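PDB 3REN: glycosyl hydrolase, family 8 from Clostridium perfringens, which acts as an alpha-amylase built on an (alpha/alpha)6-barrel, and so probably hydrolyses alpha-1,4-glucosidic bonds of starch-like glucans. Local coordinates for residues A[43-48]-A[319-324]; A[98-101]-A[107-110]; A[125-130]-A[134-139]; A[229-234]-A[253-258]. All coordinates share one frame; numbering follows the deposited sequence.

Interaction 1: residues A[43-48]-A[319-324]; sequences TNYIDK and SVLYGG
Tyr45 lays its phenol ring against Val320 and Leu321, and the whole contact is made by these three side chains. The CH-pi part comes from Leu321: its CD2 methyl sits 4.0 Å from the centroid of the Tyr45 ring, only 10° off the normal, so the methyl sits almost directly above the middle of one face. Although the CB of Leu321 does not aim at the ring, the CD2 branch reaches back to it. The apolar remainder belongs to Val320, whose side chain crosses that of Tyr45 at about a right angle and meets the phenol end. Val320 CG2 lies 3.9 Å from Tyr45 CZ and 3.4 Å from Tyr45 OH, a van der Waals approach at the outer end of the ring. Tyr45 reaches both partners because its CG stands anti to the backbone N (chi1 176°), which carries the ring out from the 43-48 loop.

No hydrogen bond joins the two segments; backbone bonds instead shape the 319-324 loop. A type I turn is closed by Tyr322 N to Ser319 O at 3.0 Å, and a type II turn follows, closed by Gly324 N to Leu321 O at 2.8 Å. The first turn presents Val320 and Leu321 side by side. At the second, Gly323 adopts a positive phi of 100°.

A bound magnesium ion lies about 6 Å from the Val320 side chain. Helix 21-33 flanks the contact, with Asp33 against Tyr45 and Phe29 against Leu321, while Tyr45 O accepts from His58 NE2 in the loop leading to strand 60-61.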
loop_
_atom_site.group_PDB
_atom_site.type_symbol
_atom_site.label_atom_id
_atom_site.label_comp_id
_atom_site.label_asym_id
_atom_site.label_seq_id
_atom_site.Cartn_x
_atom_site.Cartn_y
_atom_site.Cartn_z
ATOM N N THR A 43 1.507 -8.211 -12.180
ATOM C CA THR A 43 0.670 -7.016 -12.005
ATOM C C THR A 43 -0.799 -7.252 -12.380
ATOM O O THR A 43 -1.692 -6.764 -11.699
ATOM C CB THR A 43 1.262 -5.874 -12.836
ATOM O OG1 THR A 43 2.632 -5.714 -12.439
ATOM C CG2 THR A 43 0.464 -4.568 -12.630
ATOM N N ASN A 44 -1.028 -7.988 -13.463
ATOM C CA ASN A 44 -2.353 -8.401 -13.902
ATOM C C ASN A 44 -2.424 -9.909 -14.189
ATOM O O ASN A 44 -1.347 -10.582 -14.408
ATOM C CB ASN A 44 -2.736 -7.644 -15.185
ATOM C CG ASN A 44 -2.637 -6.155 -15.035
ATOM O OD1 ASN A 44 -1.819 -5.541 -15.667
ATOM N ND2 ASN A 44 -3.453 -5.572 -14.179
ATOM N N TYR A 45 -3.657 -10.445 -14.239
ATOM C CA TYR A 45 -3.844 -11.875 -14.468
ATOM C C TYR A 45 -3.437 -12.254 -15.896
ATOM O O TYR A 45 -2.891 -13.340 -16.143
ATOM C CB TYR A 45 -5.303 -12.287 -14.157
ATOM C CG TYR A 45 -5.629 -13.711 -14.456
ATOM C CD1 TYR A 45 -5.084 -14.752 -13.702
ATOM C CD2 TYR A 45 -6.443 -14.039 -15.509
ATOM C CE1 TYR A 45 -5.359 -16.085 -13.994
ATOM C CE2 TYR A 45 -6.738 -15.383 -15.807
ATOM C CZ TYR A 45 -6.199 -16.385 -15.045
ATOM O OH TYR A 45 -6.480 -17.715 -15.329
ATOM N N ILE A 46 -3.678 -11.324 -16.825
ATOM C CA ILE A 46 -3.428 -11.516 -18.247
ATOM C C ILE A 46 -2.350 -10.530 -18.659
ATOM O O ILE A 46 -2.387 -9.367 -18.252
ATOM C CB ILE A 46 -4.764 -11.301 -19.022
ATOM C CG1 ILE A 46 -5.786 -12.374 -18.595
ATOM C CG2 ILE A 46 -4.571 -11.254 -20.519
ATOM C CD1 ILE A 46 -5.504 -13.823 -19.159
ATOM N N ASP A 47 -1.371 -10.976 -19.448
ATOM C CA ASP A 47 -0.241 -10.093 -19.778
ATOM C C ASP A 47 -0.656 -9.055 -20.839
ATOM O O ASP A 47 -0.244 -7.896 -20.776
ATOM C CB ASP A 47 1.025 -10.887 -20.169
ATOM C CG ASP A 47 2.196 -9.985 -20.630
ATOM O OD1 ASP A 47 2.893 -9.307 -19.818
ATOM O OD2 ASP A 47 2.441 -9.973 -21.847
ATOM N N LYS A 48 -1.496 -9.463 -21.775
ATOM C CA LYS A 48 -1.983 -8.569 -22.825
ATOM C C LYS A 48 -3.476 -8.683 -23.012
ATOM O O LYS A 48 -3.968 -9.751 -23.395
ATOM C CB LYS A 48 -1.350 -8.967 -24.153
ATOM C CG LYS A 48 0.022 -8.424 -24.450
ATOM C CD LYS A 48 0.294 -8.684 -25.958
ATOM C CE LYS A 48 1.539 -7.952 -26.492
ATOM N NZ LYS A 48 1.940 -8.426 -27.877
ATOM N N SER A 319 -14.778 -20.531 -11.714
ATOM C CA SER A 319 -14.041 -19.423 -12.300
ATOM C C SER A 319 -12.545 -19.622 -12.074
ATOM O O SER A 319 -12.121 -19.940 -10.958
ATOM C CB SER A 319 -14.423 -18.099 -11.645
ATOM O OG SER A 319 -13.776 -17.024 -12.317
ATOM N N VAL A 320 -11.754 -19.380 -13.119
ATOM C CA VAL A 320 -10.307 -19.319 -12.951
ATOM C C VAL A 320 -9.914 -18.252 -11.925
ATOM O O VAL A 320 -8.804 -18.305 -11.368
ATOM C CB VAL A 320 -9.563 -19.097 -14.281
ATOM C CG1 VAL A 320 -9.897 -20.221 -15.288
ATOM C CG2 VAL A 320 -9.852 -17.724 -14.844
ATOM N N LEU A 321 -10.840 -17.331 -11.617
ATOM C CA LEU A 321 -10.544 -16.248 -10.670
ATOM C C LEU A 321 -11.018 -16.541 -9.275
ATOM O O LEU A 321 -10.946 -15.672 -8.414
ATOM C CB LEU A 321 -11.103 -14.889 -11.123
ATOM C CG LEU A 321 -10.775 -14.386 -12.512
ATOM C CD1 LEU A 321 -11.437 -13.021 -12.755
ATOM C CD2 LEU A 321 -9.236 -14.364 -12.733
ATOM N N TYR A 322 -11.511 -17.758 -9.051
ATOM C CA TYR A 322 -11.942 -18.164 -7.719
ATOM C C TYR A 322 -10.918 -17.739 -6.663
ATOM O O TYR A 322 -9.731 -18.072 -6.734
ATOM C CB TYR A 322 -12.144 -19.671 -7.663
ATOM C CG TYR A 322 -12.477 -20.163 -6.296
ATOM C CD1 TYR A 322 -13.746 -19.910 -5.739
ATOM C CD2 TYR A 322 -11.544 -20.868 -5.538
ATOM C CE1 TYR A 322 -14.076 -20.340 -4.466
ATOM C CE2 TYR A 322 -11.872 -21.308 -4.229
ATOM C CZ TYR A 322 -13.148 -21.041 -3.719
ATOM O OH TYR A 322 -13.497 -21.459 -2.449
ATOM N N GLY A 323 -11.398 -17.005 -5.676
ATOM C CA GLY A 323 -10.585 -16.615 -4.543
ATOM C C GLY A 323 -10.096 -15.185 -4.698
ATOM O O GLY A 323 -9.742 -14.549 -3.709
ATOM N N GLY A 324 -10.077 -14.694 -5.935
ATOM C CA GLY A 324 -9.555 -13.363 -6.228
ATOM C C GLY A 324 -10.560 -12.217 -6.370
ATOM O O GLY A 324 -11.763 -12.401 -6.200
#

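Interaction 2: residues A[98-101]-A[107-110]; sequences ISWR and NSPS. With SO4 (sulfate ion), chain E.
Arg101 and Ser108 bring their backbones closest, CA to CA 5.6 Å, and two backbone bonds hold the segments together: Ser108 N to Arg101 O and Trp100 N to Ser110 O, each 2.8 Å long with an N-H...O angle of 164°. Ser99 adds a side-chain bond. Its OG, swung anti to the backbone N, donates to Ser108 O at 2.6 Å, in the carbonyl plane and on a lone pair. The same OG weakly accepts from Arg101 N.

The two segments are the flanks of a short beta hairpin, strands 101-103 and 106-107, and these bonds continue the pairing into irregular chain beyond its open end. Ser99 O and Trp100 reach across to Ser62, at the start of helix 62-74, while Asn107 ND2 donates to Glu90 O.

On the outer side Trp100 and Arg101 converge on a sulfate ion, probably from the crystallisation liquor. Its O3 accepts from Arg101 NH2 at 2.7 Å and from Trp100 NE1 at 3.1 Å, the latter with a bent N-H...O angle of 140°. In the conformer described, Ser108 OG lies 2.6 Å from sulfate O3, though a second conformer makes this approach less sure. Arg101 bends at chi3 (70°), which folds the guanidinium back over the indole of Trp100, with Trp100 CZ2 beneath its centre; the indole also carries Arg101 CB over its own centre. A water accepts from Arg101 NE. Ser110 OG lies obliquely beside the indole, near Trp100 CD1.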
loop_
_atom_site.group_PDB
_atom_site.type_symbol
_atom_site.label_atom_id
_atom_site.label_comp_id
_atom_site.label_asym_id
_atom_site.label_seq_id
_atom_site.Cartn_x
_atom_site.Cartn_y
_atom_site.Cartn_z
ATOM N N ILE A 98 15.467 0.131 -4.996
ATOM C CA ILE A 98 14.766 -0.924 -5.693
ATOM C C ILE A 98 13.994 -0.348 -6.867
ATOM O O ILE A 98 13.320 0.670 -6.741
ATOM C CB ILE A 98 13.807 -1.665 -4.760
ATOM C CG1 ILE A 98 14.514 -2.078 -3.448
ATOM C CG2 ILE A 98 13.162 -2.847 -5.487
ATOM C CD1 ILE A 98 15.946 -2.814 -3.659
ATOM N N SER A 99 14.084 -1.035 -7.991
ATOM C CA SER A 99 13.454 -0.630 -9.225
ATOM C C SER A 99 11.946 -0.676 -9.001
ATOM O O SER A 99 11.473 -1.538 -8.255
ATOM C CB SER A 99 13.801 -1.638 -10.301
ATOM O OG SER A 99 13.167 -1.325 -11.527
ATOM N N TRP A 100 11.183 0.199 -9.661
ATOM C CA TRP A 100 9.723 0.130 -9.549
ATOM C C TRP A 100 9.129 -1.097 -10.226
ATOM O O TRP A 100 8.086 -1.600 -9.784
ATOM C CB TRP A 100 8.996 1.438 -9.993
ATOM C CG TRP A 100 8.666 1.512 -11.411
ATOM C CD1 TRP A 100 9.543 1.721 -12.428
ATOM C CD2 TRP A 100 7.354 1.427 -12.023
ATOM N NE1 TRP A 100 8.877 1.747 -13.664
ATOM C CE2 TRP A 100 7.541 1.552 -13.444
ATOM C CE3 TRP A 100 6.056 1.253 -11.525
ATOM C CZ2 TRP A 100 6.473 1.509 -14.364
ATOM C CZ3 TRP A 100 4.974 1.189 -12.453
ATOM C CH2 TRP A 100 5.196 1.316 -13.852
ATOM N N ARG A 101 9.788 -1.602 -11.268
ATOM C CA ARG A 101 9.175 -2.656 -12.081
ATOM C C ARG A 101 10.211 -3.423 -12.871
ATOM O O ARG A 101 11.157 -2.822 -13.329
ATOM C CB ARG A 101 8.178 -2.041 -13.082
ATOM C CG ARG A 101 7.545 -3.079 -14.041
ATOM C CD ARG A 101 6.370 -2.469 -14.864
ATOM N NE ARG A 101 6.917 -1.510 -15.824
ATOM C CZ ARG A 101 6.211 -0.858 -16.737
ATOM N NH1 ARG A 101 4.903 -1.063 -16.851
ATOM N NH2 ARG A 101 6.831 0.005 -17.536
ATOM N N ASN A 107 15.165 -4.654 -15.316
ATOM C CA ASN A 107 14.686 -3.689 -14.297
ATOM C C ASN A 107 14.484 -2.287 -14.891
ATOM O O ASN A 107 15.298 -1.850 -15.676
ATOM C CB ASN A 107 15.717 -3.552 -13.147
ATOM C CG ASN A 107 15.856 -4.825 -12.316
ATOM O OD1 ASN A 107 14.887 -5.569 -12.165
ATOM N ND2 ASN A 107 17.071 -5.076 -11.764
ATOM N N SER A 108 13.432 -1.576 -14.504
ATOM C CA SER A 108 13.291 -0.182 -14.893
ATOM C C SER A 108 14.304 0.645 -14.128
ATOM O O SER A 108 14.563 0.365 -12.951
ATOM C CB SER A 108 11.896 0.329 -14.571
ATOM O OG SER A 108 10.957 -0.261 -15.433
ATOM N N PRO A 109 14.906 1.658 -14.795
ATOM C CA PRO A 109 15.891 2.507 -14.114
ATOM C C PRO A 109 15.258 3.502 -13.156
ATOM O O PRO A 109 15.948 4.328 -12.566
ATOM C CB PRO A 109 16.577 3.254 -15.273
ATOM C CG PRO A 109 15.560 3.287 -16.363
ATOM C CD PRO A 109 14.820 1.975 -16.243
ATOM N N SER A 110 13.960 3.409 -12.936
ATOM C CA SER A 110 13.342 4.367 -12.043
ATOM C C SER A 110 12.727 3.691 -10.818
ATOM O O SER A 110 12.466 2.461 -10.825
ATOM C CB SER A 110 12.344 5.218 -12.818
ATOM O OG SER A 110 11.244 4.420 -13.104
HETATM S S SO4 E . 10.049 1.982 -17.436
HETATM O O1 SO4 E . 9.490 2.184 -18.765
HETATM O O2 SO4 E . 10.282 3.242 -16.740
HETATM O O3 SO4 E . 9.110 1.190 -16.657
HETATM O O4 SO4 E . 11.316 1.284 -17.616
HETATM O O HOH W 1 9.726 -1.996 -16.929
#

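Interaction 3: residues A[125-130]-A[134-139]; sequences LANNRW and YYKFYA
Tyr135 leans across from helix 133-150 onto helix 113-130, and its side chain can be followed outward atom by atom. CB starts beside the backbone of Asn127, 4.1 Å from Asn127 N. CG then stands anti to the carbonyl carbon (chi1 -60°), which turns the ring toward Ala126. There CD2 comes 3.6 Å from Ala126 CB, and the methyl lies over one face of the ring, 4.0 Å from its centroid and 28° off the normal, a CH-pi contact. Further out, CE2 meets Trp130 CE3 at 3.8 Å, lying near the indole plane at the indole's edge. At the tip OH leaves the pair of segments and bonds to Lys78 NZ.

The two segments form a helical hairpin: after a very short connection the chain doubles back, the axes running nearly antiparallel at 163° and approaching to 8.1 Å. Such helix pairs build the (alpha/alpha)6-barrel. Tyr135 and Trp130 both make edge-to-face contacts with Phe81 of helix 78-89, which covers this side of the hairpin, and Trp130 NE1 donates to Asn76 OD1.

Along the other flank the side chains of Asn127 and Lys136 pass each other at a slant. Lys136 CB packs 3.9 Å from Asn127 CB, and the aliphatic chain of the lysine, extended beyond CG, runs on past the asparagine amide.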
loop_
_atom_site.group_PDB
_atom_site.type_symbol
_atom_site.label_atom_id
_atom_site.label_comp_id
_atom_site.label_asym_id
_atom_site.label_seq_id
_atom_site.Cartn_x
_atom_site.Cartn_y
_atom_site.Cartn_z
ATOM N N LEU A 125 10.645 -4.601 10.250
ATOM C CA LEU A 125 9.773 -5.555 10.949
ATOM C C LEU A 125 10.379 -6.970 11.001
ATOM O O LEU A 125 10.294 -7.646 12.015
ATOM C CB LEU A 125 8.359 -5.595 10.295
ATOM C CG LEU A 125 7.576 -4.268 10.364
ATOM C CD1 LEU A 125 6.240 -4.370 9.671
ATOM C CD2 LEU A 125 7.431 -3.700 11.833
ATOM N N ALA A 126 10.978 -7.409 9.910
ATOM C CA ALA A 126 11.540 -8.750 9.839
ATOM C C ALA A 126 12.703 -8.901 10.827
ATOM O O ALA A 126 12.827 -9.922 11.529
ATOM C CB ALA A 126 11.989 -9.068 8.417
ATOM N N ASN A 127 13.535 -7.863 10.900
ATOM C CA ASN A 127 14.638 -7.852 11.864
ATOM C C ASN A 127 14.104 -7.954 13.294
ATOM O O ASN A 127 14.646 -8.700 14.086
ATOM C CB ASN A 127 15.486 -6.591 11.730
ATOM C CG ASN A 127 16.446 -6.413 12.899
ATOM O OD1 ASN A 127 17.413 -7.319 12.985
ATOM N ND2 ASN A 127 16.322 -5.466 13.715
ATOM N N ASN A 128 13.055 -7.196 13.612
ATOM C CA ASN A 128 12.472 -7.223 14.972
ATOM C C ASN A 128 11.872 -8.578 15.335
ATOM O O ASN A 128 12.072 -9.099 16.447
ATOM C CB ASN A 128 11.437 -6.125 15.146
ATOM C CG ASN A 128 12.057 -4.737 15.065
ATOM O OD1 ASN A 128 13.283 -4.596 15.092
ATOM N ND2 ASN A 128 11.221 -3.712 14.931
ATOM N N ARG A 129 11.174 -9.157 14.368
ATOM C CA ARG A 129 10.504 -10.428 14.522
ATOM C C ARG A 129 11.453 -11.633 14.606
ATOM O O ARG A 129 11.322 -12.463 15.505
ATOM C CB ARG A 129 9.504 -10.562 13.367
ATOM C CG ARG A 129 9.188 -11.929 12.874
ATOM C CD ARG A 129 7.985 -12.515 13.485
ATOM N NE ARG A 129 6.703 -11.961 13.014
ATOM C CZ ARG A 129 5.593 -12.154 13.722
ATOM N NH1 ARG A 129 5.682 -12.858 14.848
ATOM N NH2 ARG A 129 4.419 -11.678 13.347
ATOM N N TRP A 130 12.383 -11.740 13.655
ATOM C CA TRP A 130 13.250 -12.901 13.570
ATOM C C TRP A 130 14.686 -12.664 14.092
ATOM O O TRP A 130 15.499 -13.550 14.021
ATOM C CB TRP A 130 13.247 -13.501 12.158
ATOM C CG TRP A 130 11.876 -13.931 11.686
ATOM C CD1 TRP A 130 11.031 -14.822 12.317
ATOM C CD2 TRP A 130 11.199 -13.523 10.486
ATOM N NE1 TRP A 130 9.880 -14.988 11.575
ATOM C CE2 TRP A 130 9.944 -14.201 10.458
ATOM C CE3 TRP A 130 11.523 -12.665 9.428
ATOM C CZ2 TRP A 130 9.011 -14.023 9.430
ATOM C CZ3 TRP A 130 10.589 -12.497 8.390
ATOM C CH2 TRP A 130 9.347 -13.182 8.404
ATOM N N TYR A 134 20.697 -8.978 9.114
ATOM C CA TYR A 134 20.875 -8.864 7.667
ATOM C C TYR A 134 19.760 -8.002 7.025
ATOM O O TYR A 134 20.057 -7.081 6.254
ATOM C CB TYR A 134 20.950 -10.239 6.971
ATOM C CG TYR A 134 21.291 -10.082 5.521
ATOM C CD1 TYR A 134 22.625 -10.063 5.094
ATOM C CD2 TYR A 134 20.285 -9.866 4.571
ATOM C CE1 TYR A 134 22.936 -9.872 3.755
ATOM C CE2 TYR A 134 20.586 -9.648 3.242
ATOM C CZ TYR A 134 21.895 -9.658 2.832
ATOM O OH TYR A 134 22.176 -9.461 1.501
ATOM N N TYR A 135 18.500 -8.319 7.364
ATOM C CA TYR A 135 17.352 -7.513 6.967
ATOM C C TYR A 135 17.522 -6.022 7.301
ATOM O O TYR A 135 17.237 -5.153 6.463
ATOM C CB TYR A 135 16.091 -8.031 7.662
ATOM C CG TYR A 135 15.726 -9.476 7.353
ATOM C CD1 TYR A 135 15.719 -9.941 6.048
ATOM C CD2 TYR A 135 15.352 -10.367 8.378
ATOM C CE1 TYR A 135 15.378 -11.245 5.758
ATOM C CE2 TYR A 135 14.990 -11.703 8.090
ATOM C CZ TYR A 135 15.011 -12.130 6.784
ATOM O OH TYR A 135 14.668 -13.439 6.447
ATOM N N LYS A 136 17.983 -5.737 8.521
ATOM C CA LYS A 136 18.139 -4.369 9.016
ATOM C C LYS A 136 19.241 -3.628 8.228
ATOM O O LYS A 136 19.050 -2.484 7.825
ATOM C CB LYS A 136 18.466 -4.384 10.526
ATOM C CG LYS A 136 18.602 -3.041 11.209
ATOM C CD LYS A 136 19.040 -3.224 12.667
ATOM C CE LYS A 136 19.526 -1.920 13.264
ATOM N NZ LYS A 136 19.967 -2.086 14.689
ATOM N N PHE A 137 20.374 -4.288 8.008
ATOM C CA PHE A 137 21.483 -3.683 7.283
ATOM C C PHE A 137 21.096 -3.398 5.850
ATOM O O PHE A 137 21.462 -2.365 5.296
ATOM C CB PHE A 137 22.726 -4.610 7.277
ATOM C CG PHE A 137 23.523 -4.562 8.544
ATOM C CD1 PHE A 137 22.944 -4.128 9.726
ATOM C CD2 PHE A 137 24.864 -4.958 8.561
ATOM C CE1 PHE A 137 23.695 -4.067 10.911
ATOM C CE2 PHE A 137 25.601 -4.929 9.751
ATOM C CZ PHE A 137 25.007 -4.471 10.916
ATOM N N TYR A 138 20.362 -4.326 5.255
ATOM C CA TYR A 138 19.913 -4.143 3.890
ATOM C C TYR A 138 18.919 -2.959 3.837
ATOM O O TYR A 138 19.038 -2.107 2.961
ATOM C CB TYR A 138 19.321 -5.439 3.347
ATOM C CG TYR A 138 19.340 -5.491 1.828
ATOM C CD1 TYR A 138 20.344 -6.203 1.149
ATOM C CD2 TYR A 138 18.337 -4.857 1.064
ATOM C CE1 TYR A 138 20.365 -6.279 -0.228
ATOM C CE2 TYR A 138 18.360 -4.930 -0.342
ATOM C CZ TYR A 138 19.375 -5.630 -0.964
ATOM O OH TYR A 138 19.435 -5.686 -2.340
ATOM N N ALA A 139 17.987 -2.888 4.784
ATOM C CA ALA A 139 17.075 -1.719 4.901
ATOM C C ALA A 139 17.790 -0.368 5.020
ATOM O O ALA A 139 17.377 0.631 4.407
ATOM C CB ALA A 139 16.127 -1.899 6.075
#

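Interaction 4: residues A[229-234]-A[253-258]; sequences VDFLLS and KWIKEK
Phe231 pushes the outer end of its ring into the angle between Ile255 and Trp254. CZ rests 3.7 Å from Ile255 CG1, which lies in the plane of the phenyl ring, at its edge. Ile255 CD1 follows at 4.0 Å from Phe231 CZ, with CG2 of the same isoleucine a little farther away, so all three outer carbons of that side chain gather around one ring tip. Beside it, Phe231 CE2 meets Trp254 CZ3 at 3.9 Å; the phenyl carbon lies near the indole plane, at the edge of its six-membered ring, and the two side chains pass at a slant. With chi1 near 180° (-171°), the phenyl ring extends away from its own backbone nitrogen and bridges backbones whose nearest CA atoms, Phe231 and Ile255, are 9.9 Å apart.

Here the first turn of helix 231-243 packs on helix 249-262, consecutive helices of the (alpha/alpha)6-barrel. Tyr269, from the strand paired with 228-230, adds edge-to-face contacts to both Phe231 and Trp254, and Ile285 of helix 283-296 also touches Phe231. Asp230 is the N-cap of helix 231-243: its OD1 accepts from Leu233 N over a straight but weak bond of 3.5 Å. Lys258 CB covers part of one face of the Trp254 indole, toward its rim.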
loop_
_atom_site.group_PDB
_atom_site.type_symbol
_atom_site.label_atom_id
_atom_site.label_comp_id
_atom_site.label_asym_id
_atom_site.label_seq_id
_atom_site.Cartn_x
_atom_site.Cartn_y
_atom_site.Cartn_z
ATOM N N VAL A 229 -11.553 14.810 -3.509
ATOM C CA VAL A 229 -10.573 14.084 -2.704
ATOM C C VAL A 229 -10.409 12.662 -3.274
ATOM O O VAL A 229 -11.411 11.971 -3.463
ATOM C CB VAL A 229 -11.057 13.980 -1.247
ATOM C CG1 VAL A 229 -10.047 13.166 -0.353
ATOM C CG2 VAL A 229 -11.351 15.380 -0.658
ATOM N N ASP A 230 -9.159 12.239 -3.553
ATOM C CA ASP A 230 -8.845 10.830 -3.894
ATOM C C ASP A 230 -8.903 10.001 -2.630
ATOM O O ASP A 230 -7.947 9.992 -1.820
ATOM C CB ASP A 230 -7.431 10.685 -4.503
ATOM C CG ASP A 230 -7.185 9.299 -5.095
ATOM O OD1 ASP A 230 -7.579 8.261 -4.464
ATOM O OD2 ASP A 230 -6.595 9.247 -6.189
ATOM N N PHE A 231 -10.007 9.290 -2.450
ATOM C CA PHE A 231 -10.241 8.659 -1.133
ATOM C C PHE A 231 -9.223 7.592 -0.750
ATOM O O PHE A 231 -8.828 7.512 0.424
ATOM C CB PHE A 231 -11.669 8.123 -1.031
ATOM C CG PHE A 231 -12.031 7.671 0.320
ATOM C CD1 PHE A 231 -12.402 6.345 0.540
ATOM C CD2 PHE A 231 -12.044 8.571 1.393
ATOM C CE1 PHE A 231 -12.750 5.902 1.824
ATOM C CE2 PHE A 231 -12.384 8.128 2.683
ATOM C CZ PHE A 231 -12.735 6.782 2.891
ATOM N N LEU A 232 -8.842 6.738 -1.708
ATOM C CA LEU A 232 -7.874 5.682 -1.423
ATOM C C LEU A 232 -6.610 6.269 -0.854
ATOM O O LEU A 232 -6.075 5.785 0.176
ATOM C CB LEU A 232 -7.537 4.855 -2.662
ATOM C CG LEU A 232 -6.425 3.833 -2.374
ATOM C CD1 LEU A 232 -6.915 2.731 -1.398
ATOM C CD2 LEU A 232 -5.982 3.217 -3.671
ATOM N N LEU A 233 -6.104 7.304 -1.495
ATOM C CA LEU A 233 -4.898 7.919 -1.035
ATOM C C LEU A 233 -5.042 8.474 0.359
ATOM O O LEU A 233 -4.172 8.346 1.103
ATOM C CB LEU A 233 -4.382 8.960 -1.990
ATOM C CG LEU A 233 -3.542 8.529 -3.173
ATOM C CD1 LEU A 233 -3.789 7.170 -3.712
ATOM C CD2 LEU A 233 -3.516 9.572 -4.253
ATOM N N SER A 234 -6.172 9.072 0.685
ATOM C CA SER A 234 -6.332 9.577 2.069
ATOM C C SER A 234 -6.376 8.431 3.110
ATOM O O SER A 234 -5.883 8.583 4.216
ATOM C CB SER A 234 -7.588 10.445 2.200
ATOM O OG SER A 234 -7.376 11.727 1.600
ATOM N N LYS A 253 -13.818 9.432 12.226
ATOM C CA LYS A 253 -15.242 9.724 12.456
ATOM C C LYS A 253 -15.944 9.987 11.098
ATOM O O LYS A 253 -17.024 9.463 10.816
ATOM C CB LYS A 253 -15.351 10.929 13.401
ATOM C CG LYS A 253 -16.733 11.175 14.005
ATOM C CD LYS A 253 -16.771 12.577 14.651
ATOM C CE LYS A 253 -18.217 13.138 14.759
ATOM N NZ LYS A 253 -18.929 12.655 15.987
ATOM N N TRP A 254 -15.306 10.784 10.247
ATOM C CA TRP A 254 -15.883 11.119 8.934
ATOM C C TRP A 254 -16.119 9.868 8.111
ATOM O O TRP A 254 -17.209 9.649 7.576
ATOM C CB TRP A 254 -14.982 12.097 8.173
ATOM C CG TRP A 254 -15.642 12.626 6.916
ATOM C CD1 TRP A 254 -16.378 13.768 6.808
ATOM C CD2 TRP A 254 -15.620 12.033 5.601
ATOM N NE1 TRP A 254 -16.814 13.924 5.529
ATOM C CE2 TRP A 254 -16.374 12.883 4.758
ATOM C CE3 TRP A 254 -15.042 10.867 5.057
ATOM C CZ2 TRP A 254 -16.580 12.618 3.396
ATOM C CZ3 TRP A 254 -15.273 10.580 3.670
ATOM C CH2 TRP A 254 -16.029 11.470 2.870
ATOM N N ILE A 255 -15.098 9.030 8.019
ATOM C CA ILE A 255 -15.231 7.747 7.326
ATOM C C ILE A 255 -16.329 6.873 7.887
ATOM O O ILE A 255 -17.142 6.343 7.099
ATOM C CB ILE A 255 -13.878 6.965 7.270
ATOM C CG1 ILE A 255 -12.862 7.761 6.452
ATOM C CG2 ILE A 255 -14.068 5.610 6.638
ATOM C CD1 ILE A 255 -11.428 7.250 6.659
ATOM N N LYS A 256 -16.351 6.710 9.216
ATOM C CA LYS A 256 -17.361 5.889 9.868
ATOM C C LYS A 256 -18.790 6.409 9.586
ATOM O O LYS A 256 -19.671 5.623 9.269
ATOM C CB LYS A 256 -17.096 5.855 11.376
ATOM C CG LYS A 256 -17.866 4.843 12.173
ATOM C CD LYS A 256 -17.594 5.102 13.658
ATOM C CE LYS A 256 -17.338 3.830 14.432
ATOM N NZ LYS A 256 -18.253 2.723 14.114
ATOM N N GLU A 257 -18.999 7.726 9.686
ATOM C CA GLU A 257 -20.299 8.344 9.382
ATOM C C GLU A 257 -20.695 8.173 7.897
ATOM O O GLU A 257 -21.856 7.807 7.558
ATOM C CB GLU A 257 -20.273 9.831 9.773
ATOM N N LYS A 258 -19.742 8.404 6.993
ATOM C CA LYS A 258 -20.001 8.255 5.560
ATOM C C LYS A 258 -20.359 6.830 5.198
ATOM O O LYS A 258 -21.321 6.609 4.435
ATOM C CB LYS A 258 -18.786 8.685 4.729
ATOM C CG LYS A 258 -18.947 8.571 3.201
ATOM C CD LYS A 258 -20.139 9.438 2.663
ATOM C CE LYS A 258 -19.819 10.945 2.818
ATOM N NZ LYS A 258 -20.849 11.843 2.177
#

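In the fold
From the N terminus, the chain first enters interaction 1 at 43-48, whose partner 319-324 comes 271 residues later, between helices 299-312 and 335-346. This contact closes the widest loop and brings the early and late parts of the chain together; the other three nest inside it, in series, and none cross. Interaction 2 closes a short hairpin loop ahead of helix 113-130. Interaction 3 then pairs that helix with helix 133-150, its nearest atoms about 5 Å from those of interaction 2. Interaction 4 joins helices 231-243 and 249-262 on the opposite side of the chain's centre from interactions 2 and 3, its centre about 33 Å from that of interaction 3.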